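Local atomic coordinates of TRAP dicarboxylate transporter, DctP subunit (Anaerococcus prevoti, PDB entry 4N91), a protein that binds D-glucuronate, in either anomeric form, and probably delivers it to a TRAP-type transporter as its solute-binding subunit. Residues F143-S155 with F266-K278. Numbering follows the deposited sequence.
With BDP (beta-D-glucopyranuronic acid), chain C.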
ATOM      1  N   PHE A 143       2.188  14.954  -9.583  1.00 17.92           N
ATOM      2  CA  PHE A 143       1.695  13.627  -9.952  1.00 18.16           C
ATOM      3  C   PHE A 143       0.202  13.416  -9.712  1.00 18.95           C
ATOM      4  O   PHE A 143      -0.457  14.161  -8.976  1.00 19.77           O
ATOM      5  CB  PHE A 143       2.506  12.543  -9.221  1.00 16.76           C
ATOM      6  CG  PHE A 143       2.359  12.550  -7.718  1.00 17.40           C
ATOM      7  CD1 PHE A 143       1.330  11.866  -7.092  1.00 18.33           C
ATOM      8  CD2 PHE A 143       3.297  13.201  -6.922  1.00 21.37           C
ATOM      9  CE1 PHE A 143       1.213  11.855  -5.702  1.00 20.35           C
ATOM     10  CE2 PHE A 143       3.193  13.202  -5.542  1.00 19.73           C
ATOM     11  CZ  PHE A 143       2.169  12.519  -4.920  1.00 18.93           C
ATOM     12  N   GLU A 144      -0.337  12.380 -10.345  1.00 19.79           N
ATOM     13  CA  GLU A 144      -1.692  11.966 -10.050  1.00 20.83           C
ATOM     14  C   GLU A 144      -1.787  10.455 -10.038  1.00 19.10           C
ATOM     15  O   GLU A 144      -1.023   9.753 -10.730  1.00 16.97           O
ATOM     16  CB  GLU A 144      -2.691  12.592 -11.007  1.00 25.62           C
ATOM     17  CG  GLU A 144      -2.793  11.980 -12.347  1.00 27.16           C
ATOM     18  CD  GLU A 144      -3.833  12.690 -13.230  1.00 42.63           C
ATOM     19  OE1 GLU A 144      -4.698  13.429 -12.712  1.00 44.15           O
ATOM     20  OE2 GLU A 144      -3.760  12.524 -14.455  1.00 51.17           O
ATOM     21  N   GLY A 145      -2.711   9.961  -9.222  1.00 16.94           N
ATOM     22  CA  GLY A 145      -3.003   8.536  -9.165  1.00 15.88           C
ATOM     23  C   GLY A 145      -3.753   8.136 -10.409  1.00 15.93           C
ATOM     24  O   GLY A 145      -4.622   8.872 -10.884  1.00 18.93           O
ATOM     25  N   VAL A 146      -3.406   6.973 -10.950  1.00 14.20           N
ATOM     26  CA  VAL A 146      -4.077   6.461 -12.132  1.00 14.47           C
ATOM     27  C   VAL A 146      -4.810   5.137 -11.905  1.00 17.51           C
ATOM     28  O   VAL A 146      -5.772   4.829 -12.636  1.00 17.98           O
ATOM     29  CB  VAL A 146      -3.118   6.326 -13.336  1.00 17.17           C
ATOM     30  CG1 VAL A 146      -2.618   7.718 -13.763  1.00 20.70           C
ATOM     31  CG2 VAL A 146      -1.986   5.339 -13.046  1.00 18.60           C
ATOM     32  N   THR A 147      -4.390   4.402 -10.878  1.00 16.63           N
ATOM     33  CA  THR A 147      -5.096   3.202 -10.439  1.00 13.97           C
ATOM     34  C   THR A 147      -4.555   2.788  -9.077  1.00 15.76           C
ATOM     35  O   THR A 147      -3.663   3.448  -8.539  1.00 15.24           O
ATOM     36  CB  THR A 147      -5.023   2.040 -11.479  1.00 14.88           C
ATOM     37  OG1 THR A 147      -5.960   1.012 -11.122  1.00 16.54           O
ATOM     38  CG2 THR A 147      -3.651   1.463 -11.568  1.00 18.92           C
ATOM     39  N   TRP A 148      -5.131   1.725  -8.530  1.00 15.63           N
ATOM     40  CA  TRP A 148      -4.694   1.159  -7.264  1.00 15.99           C
ATOM     41  C   TRP A 148      -4.315  -0.312  -7.462  1.00 15.34           C
ATOM     42  O   TRP A 148      -4.644  -0.943  -8.474  1.00 14.04           O
ATOM     43  CB  TRP A 148      -5.800   1.293  -6.220  1.00 16.17           C
ATOM     44  CG  TRP A 148      -7.011   0.416  -6.509  1.00 15.51           C
ATOM     45  CD1 TRP A 148      -8.016   0.650  -7.426  1.00 17.10           C
ATOM     46  CD2 TRP A 148      -7.347  -0.818  -5.867  1.00 15.55           C
ATOM     47  NE1 TRP A 148      -8.940  -0.374  -7.392  1.00 19.06           N
ATOM     48  CE2 TRP A 148      -8.558  -1.279  -6.435  1.00 18.57           C
ATOM     49  CE3 TRP A 148      -6.748  -1.569  -4.852  1.00 18.04           C
ATOM     50  CZ2 TRP A 148      -9.160  -2.465  -6.040  1.00 21.21           C
ATOM     51  CZ3 TRP A 148      -7.355  -2.744  -4.456  1.00 19.52           C
ATOM     52  CH2 TRP A 148      -8.553  -3.181  -5.053  1.00 19.17           C
ATOM     53  N   LEU A 149      -3.601  -0.842  -6.481  1.00 13.54           N
ATOM     54  CA  LEU A 149      -3.200  -2.233  -6.474  1.00 11.98           C
ATOM     55  C   LEU A 149      -3.500  -2.785  -5.099  1.00 13.47           C
ATOM     56  O   LEU A 149      -3.388  -2.059  -4.106  1.00 13.27           O
ATOM     57  CB  LEU A 149      -1.704  -2.381  -6.781  1.00 14.59           C
ATOM     58  CG  LEU A 149      -1.217  -1.673  -8.066  1.00 13.19           C
ATOM     59  CD1 LEU A 149       0.272  -1.665  -8.097  1.00 13.91           C
ATOM     60  CD2 LEU A 149      -1.789  -2.267  -9.333  1.00 16.63           C
ATOM     61  N   ASP A 150      -3.841  -4.066  -5.032  1.00 12.90           N
ATOM     62  CA  ASP A 150      -4.217  -4.714  -3.785  1.00 11.39           C
ATOM     63  C   ASP A 150      -2.955  -5.060  -2.980  1.00 14.13           C
ATOM     64  O   ASP A 150      -1.997  -5.630  -3.512  1.00 15.69           O
ATOM     65  CB  ASP A 150      -4.961  -6.008  -4.115  1.00 13.54           C
ATOM     66  CG  ASP A 150      -5.825  -6.524  -2.980  1.00 18.23           C
ATOM     67  OD1 ASP A 150      -5.681  -6.099  -1.815  1.00 18.40           O
ATOM     68  OD2 ASP A 150      -6.691  -7.395  -3.277  1.00 20.92           O
ATOM     69  N   ALA A 151      -2.961  -4.692  -1.707  1.00 15.03           N
ATOM     70  CA  ALA A 151      -1.908  -5.082  -0.768  1.00 12.78           C
ATOM     71  C   ALA A 151      -2.525  -5.744   0.470  1.00 13.80           C
ATOM     72  O   ALA A 151      -1.932  -5.746   1.550  1.00 13.05           O
ATOM     73  CB  ALA A 151      -1.065  -3.887  -0.389  1.00 13.14           C
ATOM     74  N   GLY A 152      -3.712  -6.332   0.324  1.00 14.72           N
ATOM     75  CA  GLY A 152      -4.315  -7.071   1.426  1.00 15.95           C
ATOM     76  C   GLY A 152      -4.541  -6.222   2.656  1.00 15.61           C
ATOM     77  O   GLY A 152      -4.802  -5.029   2.545  1.00 14.67           O
ATOM     78  N   SER A 153      -4.449  -6.835   3.836  1.00 15.07           N
ATOM     79  CA  SER A 153      -4.595  -6.122   5.090  1.00 14.03           C
ATOM     80  C   SER A 153      -3.288  -6.206   5.881  1.00 16.00           C
ATOM     81  O   SER A 153      -2.497  -7.126   5.676  1.00 16.23           O
ATOM     82  CB  SER A 153      -5.739  -6.701   5.941  1.00 18.23           C
ATOM     83  OG  SER A 153      -5.435  -8.015   6.362  1.00 23.33           O
ATOM     84  N   ARG A 154      -3.071  -5.225   6.752  1.00 13.42           N
ATOM     85  CA  ARG A 154      -1.861  -5.154   7.547  1.00 13.15           C
ATOM     86  C   ARG A 154      -2.136  -5.599   8.970  1.00 14.01           C
ATOM     87  O   ARG A 154      -3.100  -5.160   9.601  1.00 15.36           O
ATOM     88  CB  ARG A 154      -1.297  -3.735   7.537  1.00 13.43           C
ATOM     89  CG  ARG A 154      -0.967  -3.275   6.122  1.00 14.05           C
ATOM     90  CD  ARG A 154      -0.466  -1.902   6.059  1.00 13.82           C
ATOM     91  NE  ARG A 154       0.884  -1.706   6.596  1.00 15.12           N
ATOM     92  CZ  ARG A 154       1.992  -1.700   5.868  1.00 16.52           C
ATOM     93  NH1 ARG A 154       1.949  -1.941   4.558  1.00 13.79           N
ATOM     94  NH2 ARG A 154       3.155  -1.453   6.459  1.00 14.88           N
ATOM     95  N   SER A 155      -1.291  -6.493   9.460  1.00 12.00           N
ATOM     96  CA  SER A 155      -1.365  -7.015  10.806  1.00 11.84           C
ATOM     97  C   SER A 155       0.028  -7.056  11.425  1.00 13.40           C
ATOM     98  O   SER A 155       1.011  -7.153  10.695  1.00 12.70           O
ATOM     99  CB  SER A 155      -1.875  -8.445  10.765  1.00 14.79           C
ATOM    100  OG  SER A 155      -3.258  -8.490  10.464  1.00 14.97           O
ATOM    101  N   PHE A 266      -3.363   0.901 -17.683  1.00 17.97           N
ATOM    102  CA  PHE A 266      -3.487   1.016 -16.238  1.00 16.42           C
ATOM    103  C   PHE A 266      -4.601   0.100 -15.721  1.00 15.28           C
ATOM    104  O   PHE A 266      -4.517  -0.429 -14.612  1.00 17.59           O
ATOM    105  CB  PHE A 266      -3.793   2.463 -15.846  1.00 18.04           C
ATOM    106  CG  PHE A 266      -2.701   3.450 -16.171  1.00 16.07           C
ATOM    107  CD1 PHE A 266      -1.364   3.122 -16.045  1.00 21.41           C
ATOM    108  CD2 PHE A 266      -3.035   4.734 -16.597  1.00 21.79           C
ATOM    109  CE1 PHE A 266      -0.366   4.057 -16.332  1.00 29.11           C
ATOM    110  CE2 PHE A 266      -2.040   5.661 -16.880  1.00 20.92           C
ATOM    111  CZ  PHE A 266      -0.723   5.315 -16.774  1.00 20.07           C
ATOM    112  N   LYS A 267      -5.667  -0.064 -16.504  1.00 18.04           N
ATOM    113  CA  LYS A 267      -6.755  -0.946 -16.127  1.00 16.80           C
ATOM    114  C   LYS A 267      -6.274  -2.382 -16.149  1.00 17.98           C
ATOM    115  O   LYS A 267      -6.579  -3.172 -15.264  1.00 17.69           O
ATOM    116  CB  LYS A 267      -7.937  -0.785 -17.071  1.00 22.01           C
ATOM    117  CG  LYS A 267      -9.147  -1.555 -16.607  1.00 25.96           C
ATOM    118  CD  LYS A 267     -10.327  -1.391 -17.585  1.00 38.14           C
ATOM    119  CE  LYS A 267     -10.622   0.073 -17.908  1.00 49.86           C
ATOM    120  NZ  LYS A 267     -11.713   0.190 -18.930  1.00 57.95           N
ATOM    121  N   VAL A 268      -5.512  -2.732 -17.172  1.00 17.36           N
ATOM    122  CA  VAL A 268      -4.926  -4.078 -17.240  1.00 17.67           C
ATOM    123  C   VAL A 268      -4.012  -4.342 -16.046  1.00 16.93           C
ATOM    124  O   VAL A 268      -4.033  -5.429 -15.458  1.00 17.27           O
ATOM    125  CB  VAL A 268      -4.135  -4.284 -18.565  1.00 19.64           C
ATOM    126  CG1 VAL A 268      -3.333  -5.583 -18.530  1.00 20.68           C
ATOM    127  CG2 VAL A 268      -5.104  -4.299 -19.732  1.00 21.74           C
ATOM    128  N   LEU A 269      -3.200  -3.353 -15.710  1.00 14.91           N
ATOM    129  CA  LEU A 269      -2.320  -3.411 -14.540  1.00 16.43           C
ATOM    130  C   LEU A 269      -3.114  -3.744 -13.275  1.00 14.73           C
ATOM    131  O   LEU A 269      -2.789  -4.660 -12.525  1.00 14.25           O
ATOM    132  CB  LEU A 269      -1.640  -2.056 -14.386  1.00 17.65           C
ATOM    133  CG  LEU A 269      -0.932  -1.771 -13.077  1.00 16.09           C
ATOM    134  CD1 LEU A 269       0.107  -2.822 -12.747  1.00 15.67           C
ATOM    135  CD2 LEU A 269      -0.278  -0.377 -13.187  1.00 16.04           C
ATOM    136  N   ASN A 270      -4.181  -2.988 -13.059  1.00 15.17           N
ATOM    137  CA  ASN A 270      -5.047  -3.210 -11.904  1.00 16.52           C
ATOM    138  C   ASN A 270      -5.597  -4.642 -11.914  1.00 13.88           C
ATOM    139  O   ASN A 270      -5.557  -5.353 -10.905  1.00 15.84           O
ATOM    140  CB  ASN A 270      -6.180  -2.178 -11.926  1.00 17.99           C
ATOM    141  CG  ASN A 270      -7.231  -2.423 -10.865  1.00 18.43           C
ATOM    142  OD1 ASN A 270      -8.252  -3.057 -11.118  1.00 18.47           O
ATOM    143  ND2 ASN A 270      -6.993  -1.910  -9.675  1.00 17.70           N
ATOM    144  N   GLU A 271      -6.111  -5.071 -13.049  1.00 12.96           N
ATOM    145  CA  GLU A 271      -6.740  -6.388 -13.148  1.00 13.49           C
ATOM    146  C   GLU A 271      -5.766  -7.540 -12.941  1.00 14.32           C
ATOM    147  O   GLU A 271      -6.061  -8.481 -12.203  1.00 15.16           O
ATOM    148  CB  GLU A 271      -7.427  -6.532 -14.499  1.00 15.43           C
ATOM    149  CG  GLU A 271      -8.635  -5.588 -14.625  1.00 17.24           C
ATOM    150  CD  GLU A 271      -9.080  -5.374 -16.037  1.00 17.25           C
ATOM    151  OE1 GLU A 271      -8.321  -5.702 -16.970  1.00 17.40           O
ATOM    152  OE2 GLU A 271     -10.232  -4.904 -16.235  1.00 19.06           O
ATOM    153  N   VAL A 272      -4.603  -7.455 -13.570  1.00 15.81           N
ATOM    154  CA  VAL A 272      -3.624  -8.536 -13.488  1.00 16.43           C
ATOM    155  C   VAL A 272      -3.005  -8.588 -12.109  1.00 13.93           C
ATOM    156  O   VAL A 272      -2.903  -9.658 -11.519  1.00 14.25           O
ATOM    157  CB  VAL A 272      -2.533  -8.391 -14.567  1.00 15.17           C
ATOM    158  CG1 VAL A 272      -1.420  -9.384 -14.341  1.00 17.61           C
ATOM    159  CG2 VAL A 272      -3.150  -8.583 -15.954  1.00 16.74           C
ATOM    160  N   GLN A 273      -2.657  -7.433 -11.549  1.00 14.07           N
ATOM    161  CA  GLN A 273      -2.143  -7.398 -10.182  1.00 13.96           C
ATOM    162  C   GLN A 273      -3.112  -7.983  -9.166  1.00 14.61           C
ATOM    163  O   GLN A 273      -2.712  -8.757  -8.301  1.00 13.80           O
ATOM    164  CB  GLN A 273      -1.779  -5.975  -9.784  1.00 14.02           C
ATOM    165  CG  GLN A 273      -0.935  -5.915  -8.539  1.00 13.73           C
ATOM    166  CD  GLN A 273      -1.708  -5.902  -7.251  1.00 14.83           C
ATOM    167  OE1 GLN A 273      -2.937  -5.766  -7.231  1.00 13.67           O
ATOM    168  NE2 GLN A 273      -0.970  -6.010  -6.135  1.00 14.52           N
ATOM    169  N   ARG A 274      -4.390  -7.643  -9.288  1.00 13.63           N
ATOM    170  CA  ARG A 274      -5.377  -8.148  -8.341  1.00 14.00           C
ATOM    171  C   ARG A 274      -5.575  -9.663  -8.464  1.00 15.34           C
ATOM    172  O   ARG A 274      -5.693 -10.362  -7.450  1.00 17.64           O
ATOM    173  CB  ARG A 274      -6.693  -7.392  -8.504  1.00 14.78           C
ATOM    174  CG  ARG A 274      -6.624  -6.010  -7.958  1.00 16.74           C
ATOM    175  CD  ARG A 274      -7.731  -5.130  -8.484  1.00 16.33           C
ATOM    176  NE  ARG A 274      -9.038  -5.554  -7.987  1.00 20.85           N
ATOM    177  CZ  ARG A 274     -10.169  -4.912  -8.263  1.00 27.87           C
ATOM    178  NH1 ARG A 274     -10.173  -3.849  -9.060  1.00 25.42           N
ATOM    179  NH2 ARG A 274     -11.294  -5.333  -7.732  1.00 30.19           N
ATOM    180  N   LYS A 275      -5.576 -10.181  -9.688  1.00 15.46           N
ATOM    181  CA  LYS A 275      -5.690 -11.630  -9.887  1.00 14.81           C
ATOM    182  C   LYS A 275      -4.482 -12.337  -9.303  1.00 14.42           C
ATOM    183  O   LYS A 275      -4.587 -13.379  -8.622  1.00 17.74           O
ATOM    184  CB  LYS A 275      -5.804 -11.937 -11.370  1.00 17.30           C
ATOM    185  CG  LYS A 275      -5.846 -13.419 -11.763  1.00 18.01           C
ATOM    186  CD  LYS A 275      -4.444 -13.976 -12.018  1.00 20.76           C
ATOM    187  CE  LYS A 275      -4.460 -15.268 -12.804  1.00 33.03           C
ATOM    188  NZ  LYS A 275      -3.090 -15.821 -12.966  1.00 28.76           N
ATOM    189  N   GLU A 276      -3.311 -11.767  -9.549  1.00 15.51           N
ATOM    190  CA  GLU A 276      -2.077 -12.399  -9.069  1.00 17.84           C
ATOM    191  C   GLU A 276      -1.956 -12.283  -7.565  1.00 16.18           C
ATOM    192  O   GLU A 276      -1.376 -13.158  -6.917  1.00 16.45           O
ATOM    193  CB  GLU A 276      -0.859 -11.791  -9.775  1.00 17.56           C
ATOM    194  CG  GLU A 276      -0.816 -12.073 -11.261  1.00 17.06           C
ATOM    195  CD  GLU A 276      -0.598 -13.533 -11.621  1.00 21.99           C
ATOM    196  OE1 GLU A 276      -0.327 -14.379 -10.737  1.00 21.67           O
ATOM    197  OE2 GLU A 276      -0.681 -13.846 -12.820  1.00 26.84           O
ATOM    198  N   TRP A 277      -2.508 -11.215  -7.006  1.00 15.27           N
ATOM    199  CA  TRP A 277      -2.480 -10.999  -5.562  1.00 14.36           C
ATOM    200  C   TRP A 277      -3.155 -12.154  -4.830  1.00 18.49           C
ATOM    201  O   TRP A 277      -2.629 -12.689  -3.861  1.00 17.40           O
ATOM    202  CB  TRP A 277      -3.150  -9.675  -5.182  1.00 15.46           C
ATOM    203  CG  TRP A 277      -3.136  -9.531  -3.716  1.00 13.68           C
ATOM    204  CD1 TRP A 277      -4.176  -9.758  -2.847  1.00 19.87           C
ATOM    205  CD2 TRP A 277      -2.007  -9.193  -2.910  1.00 15.76           C
ATOM    206  NE1 TRP A 277      -3.754  -9.573  -1.555  1.00 18.52           N
ATOM    207  CE2 TRP A 277      -2.422  -9.242  -1.568  1.00 19.33           C
ATOM    208  CE3 TRP A 277      -0.672  -8.862  -3.195  1.00 18.31           C
ATOM    209  CZ2 TRP A 277      -1.555  -8.974  -0.512  1.00 19.84           C
ATOM    210  CZ3 TRP A 277       0.180  -8.597  -2.144  1.00 19.25           C
ATOM    211  CH2 TRP A 277      -0.269  -8.650  -0.822  1.00 20.79           C
ATOM    212  N   LYS A 278      -4.321 -12.559  -5.321  1.00 18.63           N
ATOM    213  CA  LYS A 278      -5.081 -13.651  -4.702  1.00 23.86           C
ATOM    214  C   LYS A 278      -4.272 -14.942  -4.656  1.00 20.89           C
ATOM    215  O   LYS A 278      -4.165 -15.580  -3.612  1.00 25.87           O
ATOM    216  CB  LYS A 278      -6.401 -13.869  -5.457  1.00 20.06           C
ATOM    217  CG  LYS A 278      -7.297 -12.643  -5.488  1.00 26.04           C
ATOM    218  CD  LYS A 278      -8.566 -12.900  -6.294  1.00 34.04           C
ATOM    219  CE  LYS A 278      -9.243 -11.605  -6.726  1.00 41.81           C
ATOM    220  NZ  LYS A 278      -9.874 -10.897  -5.579  1.00 46.19           N
TER
HETATM  221  C1  BDP C 402       3.553  -3.443   1.208  0.66 11.04           C
HETATM  222  C2  BDP C 402       3.126  -2.480   0.197  0.66 10.84           C
HETATM  223  C3  BDP C 402       4.286  -1.631  -0.235  0.66 11.12           C
HETATM  224  C4  BDP C 402       4.854  -0.925   0.872  0.66 11.11           C
HETATM  225  C5  BDP C 402       5.231  -1.892   1.927  0.66  9.51           C
HETATM  226  C6  BDP C 402       5.709  -1.182   3.220  0.66 11.29           C
HETATM  227  O2  BDP C 402       2.871  -3.358  -0.969  0.66 10.60           O
HETATM  228  O3  BDP C 402       3.858  -0.693  -1.277  0.66 12.27           O
HETATM  229  O4  BDP C 402       5.887  -0.142   0.555  0.66 12.65           O
HETATM  230  O5  BDP C 402       4.076  -2.714   2.318  0.66 12.23           O
HETATM  231  O6A BDP C 402       6.659  -0.384   3.069  0.66 12.50           O
HETATM  232  O1  BDP C 402       2.345  -4.019   1.767  0.66 11.71           O
HETATM  233  O6B BDP C 402       5.298  -1.600   4.326  0.66 13.00           O
HETATM  234  O   HOH W   1      -7.280  -8.909  -5.436  1.00 22.53           O
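The amide of Q273 lies along the backbone of D150 and holds it at both ends: OE1 accepts from D150 N at 2.9 Å, and NE2 donates almost straight (168°) onto an in-plane lone pair of D150 O. A bend at chi2 (-86°) turns the Q273 amide over to run beside D150, with CB of L149 against its CD. One turn back on the helix, N270 ND2 donates to W148 O at 2.8 Å, from above the carbonyl plane. The same nitrogen sits over a face of the W148 indole, whose NE1 is taken by D126. N270 OD1 meanwhile accepts from R274 NH1, steadying a guanidinium that lays one face over CZ2 of W148, the two planes 40° apart; D126 pairs with this arginine too. Toward the start of the strand, V146 CG2 stands over the centre of the F266 ring, 3.6 Å from its centroid. Past the strand's C-terminal end W277 presents one indole face to D150 O and A151 CA, while D150 OD1 closes an Asx turn onto G152 N. With W277 cut back to alanine, the 150-152 turn would probably lose the ring it packs on and be freer to shift. Residues 266-278 of helix 256-290 thus run almost parallel to edge strand 143-149 and keep contact as far as G152, two residues before R154, whose NH2 grips the glucuronate carboxylate at O6B (3.0 Å). Side-chain amides satisfy buried carbonyls where the strand ends, consistent with a firmly held chain leading to the sugar-binding arginine.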